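Local coordinates for protein branched-chain-amino-acid aminotransferase (Deinococcus radiodurans, PDB 3UZO) that probably transfers the amino group between the branched-chain amino acids leucine, isoleucine or valine and 2-oxoglutarate, using pyridoxal 5'-phosphate as cofactor, at residues 99-102 / 103-107; 267-270 / 271-274; 335-338 / 339-343. All blocks are in the same frame, centred on the assembly; numbering follows the deposited sequence.

Contacts 1 and 2 lie on two helices that meet the same pyridoxal-5'-phosphate: Arg100 of 99-102 and Thr267 of 267-270 both grip its phosphate, through different oxygens. Their centres are 20 Å apart and their nearest atoms about 6 Å; the two do not touch, and both bind the phosphate of the cofactor. Contact 3, on helix 331-344, stands behind contact 2, with centres 10 Å apart. There Leu274 CG meets Glu339 CG at 3.7 Å and Leu271 CD1 meets Leu340 CG at 3.9 Å. The side chain of Leu340 is about 9 Å from the cofactor, which makes contact 3 a second layer behind the phosphate site, about 13 Å from contact 1 at the nearest atoms.

Contact 1 (99-102 / 103-107); sequences ARMR and MSCRR. With PLP (pyridoxal-5'-phosphate), chain C.
Arg102 and Arg106, one turn apart on helix 94-107, run past each other with their guanidinium planes nearly parallel, 10° apart. What meets is aliphatic on one side: Arg106 NH2 brings an edge of its guanidinium, close to the plane, up to Arg102 CG at 3.5 Å. The two charged groups diverge, and Arg102 reaches a salt bridge with Asp115. A bend at chi3 (-48°) turns the otherwise extended Arg106 back along the helix, where a water that donates to Ala99 O (2.9 Å) also accepts a weak bond from NH2.

On another side of the helix, Met101 CG and Cys105 SG pack at 4.4 Å, facing strands 74-83 and 141-151. Ser104 OG, whose partner is the backbone N of Lys202, ties the helix to the segment that carries this cofactor-binding lysine. The backbone keeps the usual i to i+4 pattern, with Cys105 N bonded to Met101 O at 2.8 Å.

Arg100 leaves the helix toward the cofactor. With CG anti to its own N (chi1 -172°) and a single bend at chi3, it presents the guanidinium edge-on to the phosphate: NH1 bonds O2P at 2.7 Å, and NH2 adds a weak bond to the same oxygen at 3.0 Å. Glu77 holds NE in a salt bridge and Pro264 O takes another bond from NH1, which together fix the plane of the group. An arginine offered to the phosphate in this way belongs to the pyridoxal-phosphate site of class-IV aminotransferases.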
loop_
_atom_site.group_PDB
_atom_site.type_symbol
_atom_site.label_atom_id
_atom_site.label_comp_id
_atom_site.label_asym_id
_atom_site.label_seq_id
_atom_site.Cartn_x
_atom_site.Cartn_y
_atom_site.Cartn_z
ATOM N N ALA A 99 -1.904 -6.004 -20.097
ATOM C CA ALA A 99 -2.854 -4.897 -20.122
ATOM C C ALA A 99 -3.212 -4.472 -18.699
ATOM O O ALA A 99 -3.281 -3.277 -18.388
ATOM C CB ALA A 99 -4.114 -5.311 -20.881
ATOM N N ARG A 100 -3.429 -5.448 -17.824
ATOM C CA ARG A 100 -3.782 -5.109 -16.459
ATOM C C ARG A 100 -2.643 -4.418 -15.729
ATOM O O ARG A 100 -2.878 -3.502 -14.944
ATOM C CB ARG A 100 -4.214 -6.351 -15.670
ATOM C CG ARG A 100 -4.781 -6.008 -14.294
ATOM C CD ARG A 100 -5.431 -7.205 -13.638
ATOM N NE ARG A 100 -4.462 -8.242 -13.307
ATOM C CZ ARG A 100 -4.794 -9.442 -12.842
ATOM N NH1 ARG A 100 -6.076 -9.745 -12.659
ATOM N NH2 ARG A 100 -3.850 -10.336 -12.562
ATOM N N MET A 101 -1.407 -4.836 -15.983
ATOM C CA MET A 101 -0.301 -4.201 -15.292
ATOM C C MET A 101 -0.146 -2.775 -15.783
ATOM O O MET A 101 0.367 -1.923 -15.064
ATOM C CB MET A 101 1.006 -4.965 -15.489
ATOM C CG MET A 101 2.048 -4.588 -14.446
ATOM S SD MET A 101 3.512 -5.626 -14.521
ATOM C CE MET A 101 4.365 -4.823 -15.827
ATOM N N ARG A 102 -0.593 -2.519 -17.011
ATOM C CA ARG A 102 -0.539 -1.173 -17.572
ATOM C C ARG A 102 -1.501 -0.300 -16.759
ATOM O O ARG A 102 -1.229 0.875 -16.480
ATOM C CB ARG A 102 -0.974 -1.204 -19.037
ATOM C CG ARG A 102 -0.182 -0.283 -19.937
ATOM C CD ARG A 102 0.349 -1.034 -21.136
ATOM N NE ARG A 102 -0.713 -1.685 -21.899
ATOM C CZ ARG A 102 -0.593 -2.893 -22.435
ATOM N NH1 ARG A 102 0.539 -3.572 -22.286
ATOM N NH2 ARG A 102 -1.592 -3.423 -23.121
ATOM N N MET A 103 -2.633 -0.878 -16.377
ATOM C CA MET A 103 -3.608 -0.135 -15.592
ATOM C C MET A 103 -3.102 0.067 -14.169
ATOM O O MET A 103 -3.309 1.128 -13.586
ATOM C CB MET A 103 -4.966 -0.844 -15.594
ATOM C CG MET A 103 -5.694 -0.739 -16.930
ATOM S SD MET A 103 -5.637 0.946 -17.649
ATOM C CE MET A 103 -7.149 1.685 -16.961
ATOM N N SER A 104 -2.436 -0.941 -13.607
ATOM C CA SER A 104 -1.887 -0.807 -12.258
ATOM C C SER A 104 -0.819 0.286 -12.271
ATOM O O SER A 104 -0.793 1.153 -11.393
ATOM C CB SER A 104 -1.258 -2.126 -11.783
ATOM O OG SER A 104 -2.238 -3.131 -11.587
ATOM N N CYS A 105 0.061 0.244 -13.270
ATOM C CA CYS A 105 1.123 1.239 -13.388
ATOM C C CYS A 105 0.542 2.640 -13.508
ATOM O O CYS A 105 0.970 3.573 -12.822
ATOM C CB CYS A 105 2.001 0.958 -14.610
ATOM S SG CYS A 105 3.193 -0.383 -14.387
ATOM N N ARG A 106 -0.433 2.779 -14.394
ATOM C CA ARG A 106 -1.068 4.068 -14.615
ATOM C C ARG A 106 -1.617 4.635 -13.307
ATOM O O ARG A 106 -1.443 5.818 -13.015
ATOM C CB ARG A 106 -2.201 3.902 -15.625
ATOM C CG ARG A 106 -2.468 5.118 -16.481
ATOM C CD ARG A 106 -3.377 4.725 -17.622
ATOM N NE ARG A 106 -2.888 3.511 -18.261
ATOM C CZ ARG A 106 -3.576 2.801 -19.146
ATOM N NH1 ARG A 106 -4.795 3.186 -19.502
ATOM N NH2 ARG A 106 -3.047 1.707 -19.677
ATOM N N ARG A 107 -2.265 3.784 -12.516
ATOM C CA ARG A 107 -2.864 4.203 -11.250
ATOM C C ARG A 107 -1.865 4.734 -10.227
ATOM O O ARG A 107 -2.222 5.556 -9.382
ATOM C CB ARG A 107 -3.676 3.052 -10.639
ATOM C CG ARG A 107 -4.455 3.418 -9.378
ATOM C CD ARG A 107 -5.379 4.632 -9.601
ATOM N NE ARG A 107 -6.324 4.843 -8.498
ATOM C CZ ARG A 107 -6.063 5.500 -7.367
ATOM N NH1 ARG A 107 -4.875 6.039 -7.143
ATOM N NH2 ARG A 107 -7.011 5.621 -6.448
HETATM N N1 PLP C . -8.270 -10.906 -6.317
HETATM C C2 PLP C . -7.043 -10.568 -5.741
HETATM C C2A PLP C . -7.045 -9.661 -4.508
HETATM C C3 PLP C . -5.844 -11.091 -6.346
HETATM O O3 PLP C . -4.643 -10.792 -5.822
HETATM C C4 PLP C . -5.931 -11.936 -7.522
HETATM C C4A PLP C . -4.579 -12.467 -8.157
HETATM C C5 PLP C . -7.266 -12.251 -8.066
HETATM C C6 PLP C . -8.406 -11.731 -7.453
HETATM C C5A PLP C . -7.516 -13.100 -9.251
HETATM O O4P PLP C . -7.024 -12.561 -10.449
HETATM P P PLP C . -6.334 -13.493 -11.535
HETATM O O1P PLP C . -5.124 -14.184 -11.003
HETATM O O2P PLP C . -6.004 -12.482 -12.660
HETATM O O3P PLP C . -7.432 -14.377 -12.055
HETATM O O HOH W 1 -4.476 -1.296 -20.146
#

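Contact 2 (267-270 / 271-274); sequences TKYS and LLWL. With PLP (pyridoxal-5'-phosphate), chain C.
The side chains of Thr267 and Leu271 run in the same direction near the start of helix 266-277, the helix of a beta-alpha-beta unit between strands 253-257 and 282-286, and their methyls touch: Thr267 CG2 is 3.9 Å from Leu271 CD1. This is the tightly packed, buried side. The threonine methyl sits next to the carbonyl carbon while OG1 lies beside the backbone N (chi1 -54°), and the split lets one side chain serve two purposes, CG2 packing along the helix and OG1 turning to the cofactor. Leu271 CD1 also rests close to Thr267 O, and residues of strands 253-257 and 296-302 close in around it.

Lys268, which is buried, packs alongside the partly exposed Leu272, with Lys268 CD 3.7 Å from Leu272 CD2. Bends at chi2, chi3 and chi4 curl the lysine so that CE sits over the centre of one face of the Tyr269 ring, 3.5 Å above its plane, while NZ finds Asn243. Ser270 is buried too, its OG bonded to Ile266 O in the preceding turn and to Arg93.

The solvent side begins at Tyr269, an exposed residue. Its CD2 approaches Leu272 CD2 at 3.8 Å, the methyl lying oblique to the ring, so Leu272 bridges the buried lysine chain and the outer tyrosine. Further along, the partly exposed Trp273 leads away from 267-270 and stacks on His277 instead. Four i to i+4 bonds run through the backbone, the straightest being Leu274 N to Ser270 O at 169°.

At the cofactor end, the phosphate oxygen O3P is gripped twice by one residue: Thr267 N donates to it at 2.7 Å and Thr267 OG1 at 2.6 Å.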
loop_
_atom_site.group_PDB
_atom_site.type_symbol
_atom_site.label_atom_id
_atom_site.label_comp_id
_atom_site.label_asym_id
_atom_site.label_seq_id
_atom_site.Cartn_x
_atom_site.Cartn_y
_atom_site.Cartn_z
ATOM N N THR A 267 -8.886 -14.789 -14.308
ATOM C CA THR A 267 -9.514 -16.093 -14.173
ATOM C C THR A 267 -11.038 -15.905 -14.176
ATOM O O THR A 267 -11.765 -16.688 -14.788
ATOM C CB THR A 267 -9.087 -16.820 -12.873
ATOM O OG1 THR A 267 -7.655 -16.897 -12.804
ATOM C CG2 THR A 267 -9.643 -18.237 -12.856
ATOM N N LYS A 268 -11.510 -14.867 -13.492
ATOM C CA LYS A 268 -12.938 -14.560 -13.432
ATOM C C LYS A 268 -13.489 -14.284 -14.838
ATOM O O LYS A 268 -14.498 -14.872 -15.243
ATOM C CB LYS A 268 -13.169 -13.347 -12.518
ATOM C CG LYS A 268 -14.630 -12.918 -12.325
ATOM C CD LYS A 268 -15.049 -11.813 -13.300
ATOM C CE LYS A 268 -14.227 -10.530 -13.127
ATOM N NZ LYS A 268 -14.473 -9.842 -11.823
ATOM N N TYR A 269 -12.840 -13.394 -15.586
ATOM C CA TYR A 269 -13.321 -13.105 -16.936
ATOM C C TYR A 269 -13.263 -14.337 -17.823
ATOM O O TYR A 269 -14.091 -14.512 -18.725
ATOM C CB TYR A 269 -12.531 -11.955 -17.571
ATOM C CG TYR A 269 -12.923 -10.614 -17.016
ATOM C CD1 TYR A 269 -12.046 -9.880 -16.219
ATOM C CD2 TYR A 269 -14.204 -10.103 -17.237
ATOM C CE1 TYR A 269 -12.438 -8.672 -15.649
ATOM C CE2 TYR A 269 -14.605 -8.900 -16.675
ATOM C CZ TYR A 269 -13.720 -8.191 -15.880
ATOM O OH TYR A 269 -14.127 -7.022 -15.289
ATOM N N SER A 270 -12.283 -15.199 -17.578
ATOM C CA SER A 270 -12.168 -16.418 -18.363
ATOM C C SER A 270 -13.369 -17.322 -18.054
ATOM O O SER A 270 -14.013 -17.858 -18.964
ATOM C CB SER A 270 -10.855 -17.135 -18.034
ATOM O OG SER A 270 -9.736 -16.303 -18.322
ATOM N N LEU A 271 -13.666 -17.484 -16.767
ATOM C CA LEU A 271 -14.786 -18.313 -16.327
ATOM C C LEU A 271 -16.096 -17.743 -16.859
ATOM O O LEU A 271 -17.011 -18.481 -17.220
ATOM C CB LEU A 271 -14.824 -18.371 -14.797
ATOM C CG LEU A 271 -14.034 -19.494 -14.114
ATOM C CD1 LEU A 271 -12.706 -19.705 -14.796
ATOM C CD2 LEU A 271 -13.851 -19.155 -12.648
ATOM N N LEU A 272 -16.172 -16.419 -16.890
ATOM C CA LEU A 272 -17.344 -15.713 -17.381
ATOM C C LEU A 272 -17.577 -16.137 -18.837
ATOM O O LEU A 272 -18.706 -16.431 -19.241
ATOM C CB LEU A 272 -17.073 -14.210 -17.292
ATOM C CG LEU A 272 -18.081 -13.203 -16.733
ATOM C CD1 LEU A 272 -18.878 -13.792 -15.595
ATOM C CD2 LEU A 272 -17.316 -11.960 -16.267
ATOM N N TRP A 273 -16.495 -16.193 -19.613
ATOM C CA TRP A 273 -16.573 -16.571 -21.021
ATOM C C TRP A 273 -16.918 -18.050 -21.197
ATOM O O TRP A 273 -17.799 -18.404 -21.986
ATOM C CB TRP A 273 -15.242 -16.277 -21.733
ATOM C CG TRP A 273 -15.343 -16.365 -23.232
ATOM C CD1 TRP A 273 -15.716 -15.367 -24.090
ATOM C CD2 TRP A 273 -15.163 -17.538 -24.041
ATOM N NE1 TRP A 273 -15.785 -15.848 -25.379
ATOM C CE2 TRP A 273 -15.453 -17.178 -25.375
ATOM C CE3 TRP A 273 -14.788 -18.860 -23.765
ATOM C CZ2 TRP A 273 -15.381 -18.092 -26.431
ATOM C CZ3 TRP A 273 -14.717 -19.770 -24.816
ATOM C CH2 TRP A 273 -15.013 -19.381 -26.132
ATOM N N LEU A 274 -16.218 -18.912 -20.464
ATOM C CA LEU A 274 -16.441 -20.354 -20.541
ATOM C C LEU A 274 -17.860 -20.728 -20.129
ATOM O O LEU A 274 -18.499 -21.576 -20.762
ATOM C CB LEU A 274 -15.435 -21.086 -19.640
ATOM C CG LEU A 274 -14.140 -21.645 -20.244
ATOM C CD1 LEU A 274 -13.695 -20.816 -21.428
ATOM C CD2 LEU A 274 -13.057 -21.685 -19.170
HETATM N N1 PLP C . -8.270 -10.906 -6.317
HETATM C C2 PLP C . -7.043 -10.568 -5.741
HETATM C C2A PLP C . -7.045 -9.661 -4.508
HETATM C C3 PLP C . -5.844 -11.091 -6.346
HETATM O O3 PLP C . -4.643 -10.792 -5.822
HETATM C C4 PLP C . -5.931 -11.936 -7.522
HETATM C C4A PLP C . -4.579 -12.467 -8.157
HETATM C C5 PLP C . -7.266 -12.251 -8.066
HETATM C C6 PLP C . -8.406 -11.731 -7.453
HETATM C C5A PLP C . -7.516 -13.100 -9.251
HETATM O O4P PLP C . -7.024 -12.561 -10.449
HETATM P P PLP C . -6.334 -13.493 -11.535
HETATM O O1P PLP C . -5.124 -14.184 -11.003
HETATM O O2P PLP C . -6.004 -12.482 -12.660
HETATM O O3P PLP C . -7.432 -14.377 -12.055
#

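Contact 3 (335-338 / 339-343); sequences RLYD and ELVGI
A methyl of Val341, CG2, stands over one face of the Tyr337 ring in a CH-pi contact across one helical turn. It lies 3.5 Å from the Tyr337 ring centroid and 12° off the ring normal, and so sits squarely over the ring. The tyrosine has its CG placed beside the carbonyl carbon (chi1 179°), which carries the ring along the helix above the valine; Val341 CG2, beside its own N, is the branch that rises to meet it. The same methyl lies 3.1 Å from Tyr337 O, a tight fit between ring and carbonyl. Asp338 OD1 comes to the ring edge, in its plane.

Apolar packing beyond the pair joins two helices: 331-344, which holds this contact, lies against helix 266-277, whose first turn binds the cofactor phosphate. That helix belongs to a beta-alpha-beta unit with strands 253-257 and 282-286. Leu336 meets Ala275, and Ile343 meets Leu274.

Among the backbone bonds, Val341 N to Tyr337 O is 2.9 Å long and nearly straight. Gly342 N bonds Asp338 O at the same length but is more bent, with 142° at the hydrogen.

Of the charged groups, Glu339 is held through OE2, which forms a salt bridge with Arg278.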
loop_
_atom_site.group_PDB
_atom_site.type_symbol
_atom_site.label_atom_id
_atom_site.label_comp_id
_atom_site.label_asym_id
_atom_site.label_seq_id
_atom_site.Cartn_x
_atom_site.Cartn_y
_atom_site.Cartn_z
ATOM N N ARG A 335 -17.349 -28.534 -13.478
ATOM C CA ARG A 335 -17.329 -28.356 -14.923
ATOM C C ARG A 335 -16.471 -27.158 -15.314
ATOM O O ARG A 335 -15.635 -27.260 -16.211
ATOM C CB ARG A 335 -18.750 -28.190 -15.470
ATOM C CG ARG A 335 -19.605 -29.439 -15.328
ATOM C CD ARG A 335 -20.922 -29.323 -16.084
ATOM N NE ARG A 335 -20.714 -29.095 -17.514
ATOM C CZ ARG A 335 -21.673 -29.151 -18.434
ATOM N NH1 ARG A 335 -22.923 -29.432 -18.085
ATOM N NH2 ARG A 335 -21.385 -28.922 -19.708
ATOM N N LEU A 336 -16.682 -26.025 -14.649
ATOM C CA LEU A 336 -15.899 -24.820 -14.931
ATOM C C LEU A 336 -14.409 -25.106 -14.716
ATOM O O LEU A 336 -13.558 -24.703 -15.513
ATOM C CB LEU A 336 -16.329 -23.673 -14.013
ATOM C CG LEU A 336 -17.706 -23.038 -14.241
ATOM C CD1 LEU A 336 -18.088 -22.204 -13.031
ATOM C CD2 LEU A 336 -17.679 -22.191 -15.507
ATOM N N TYR A 337 -14.108 -25.801 -13.624
ATOM C CA TYR A 337 -12.735 -26.148 -13.289
ATOM C C TYR A 337 -12.090 -27.041 -14.357
ATOM O O TYR A 337 -10.969 -26.781 -14.799
ATOM C CB TYR A 337 -12.698 -26.869 -11.946
ATOM C CG TYR A 337 -11.314 -27.289 -11.528
ATOM C CD1 TYR A 337 -10.502 -26.443 -10.771
ATOM C CD2 TYR A 337 -10.811 -28.533 -11.898
ATOM C CE1 TYR A 337 -9.216 -26.841 -10.388
ATOM C CE2 TYR A 337 -9.539 -28.936 -11.527
ATOM C CZ TYR A 337 -8.749 -28.091 -10.771
ATOM O OH TYR A 337 -7.511 -28.520 -10.377
ATOM N N ASP A 338 -12.786 -28.101 -14.757
ATOM C CA ASP A 338 -12.246 -29.007 -15.764
ATOM C C ASP A 338 -12.015 -28.297 -17.093
ATOM O O ASP A 338 -11.028 -28.561 -17.777
ATOM C CB ASP A 338 -13.170 -30.216 -15.958
ATOM C CG ASP A 338 -13.178 -31.144 -14.752
ATOM O OD1 ASP A 338 -12.203 -31.115 -13.974
ATOM O OD2 ASP A 338 -14.151 -31.911 -14.585
ATOM N N GLU A 339 -12.919 -27.390 -17.455
ATOM C CA GLU A 339 -12.790 -26.647 -18.706
ATOM C C GLU A 339 -11.599 -25.683 -18.627
ATOM O O GLU A 339 -10.760 -25.634 -19.530
ATOM C CB GLU A 339 -14.076 -25.857 -18.986
ATOM C CG GLU A 339 -14.203 -25.293 -20.405
ATOM C CD GLU A 339 -14.258 -26.381 -21.465
ATOM O OE1 GLU A 339 -14.837 -27.447 -21.181
ATOM O OE2 GLU A 339 -13.732 -26.171 -22.581
ATOM N N LEU A 340 -11.527 -24.924 -17.540
ATOM C CA LEU A 340 -10.444 -23.961 -17.355
ATOM C C LEU A 340 -9.068 -24.641 -17.315
ATOM O O LEU A 340 -8.158 -24.266 -18.053
ATOM C CB LEU A 340 -10.686 -23.159 -16.073
ATOM C CG LEU A 340 -9.691 -22.071 -15.641
ATOM C CD1 LEU A 340 -8.506 -22.707 -14.947
ATOM C CD2 LEU A 340 -9.259 -21.249 -16.846
ATOM N N VAL A 341 -8.928 -25.651 -16.461
ATOM C CA VAL A 341 -7.667 -26.371 -16.322
ATOM C C VAL A 341 -7.320 -27.162 -17.590
ATOM O O VAL A 341 -6.154 -27.258 -17.970
ATOM C CB VAL A 341 -7.716 -27.318 -15.102
ATOM C CG1 VAL A 341 -6.374 -28.004 -14.917
ATOM C CG2 VAL A 341 -8.067 -26.525 -13.856
ATOM N N GLY A 342 -8.337 -27.720 -18.241
ATOM C CA GLY A 342 -8.106 -28.473 -19.466
ATOM C C GLY A 342 -7.492 -27.590 -20.540
ATOM O O GLY A 342 -6.588 -28.007 -21.272
ATOM N N ILE A 343 -7.980 -26.357 -20.630
ATOM C CA ILE A 343 -7.468 -25.402 -21.610
ATOM C C ILE A 343 -6.016 -25.037 -21.294
ATOM O O ILE A 343 -5.145 -25.075 -22.167
ATOM C CB ILE A 343 -8.321 -24.111 -21.619
ATOM C CG1 ILE A 343 -9.695 -24.410 -22.224
ATOM C CG2 ILE A 343 -7.608 -23.009 -22.401
ATOM C CD1 ILE A 343 -10.700 -23.286 -22.060
#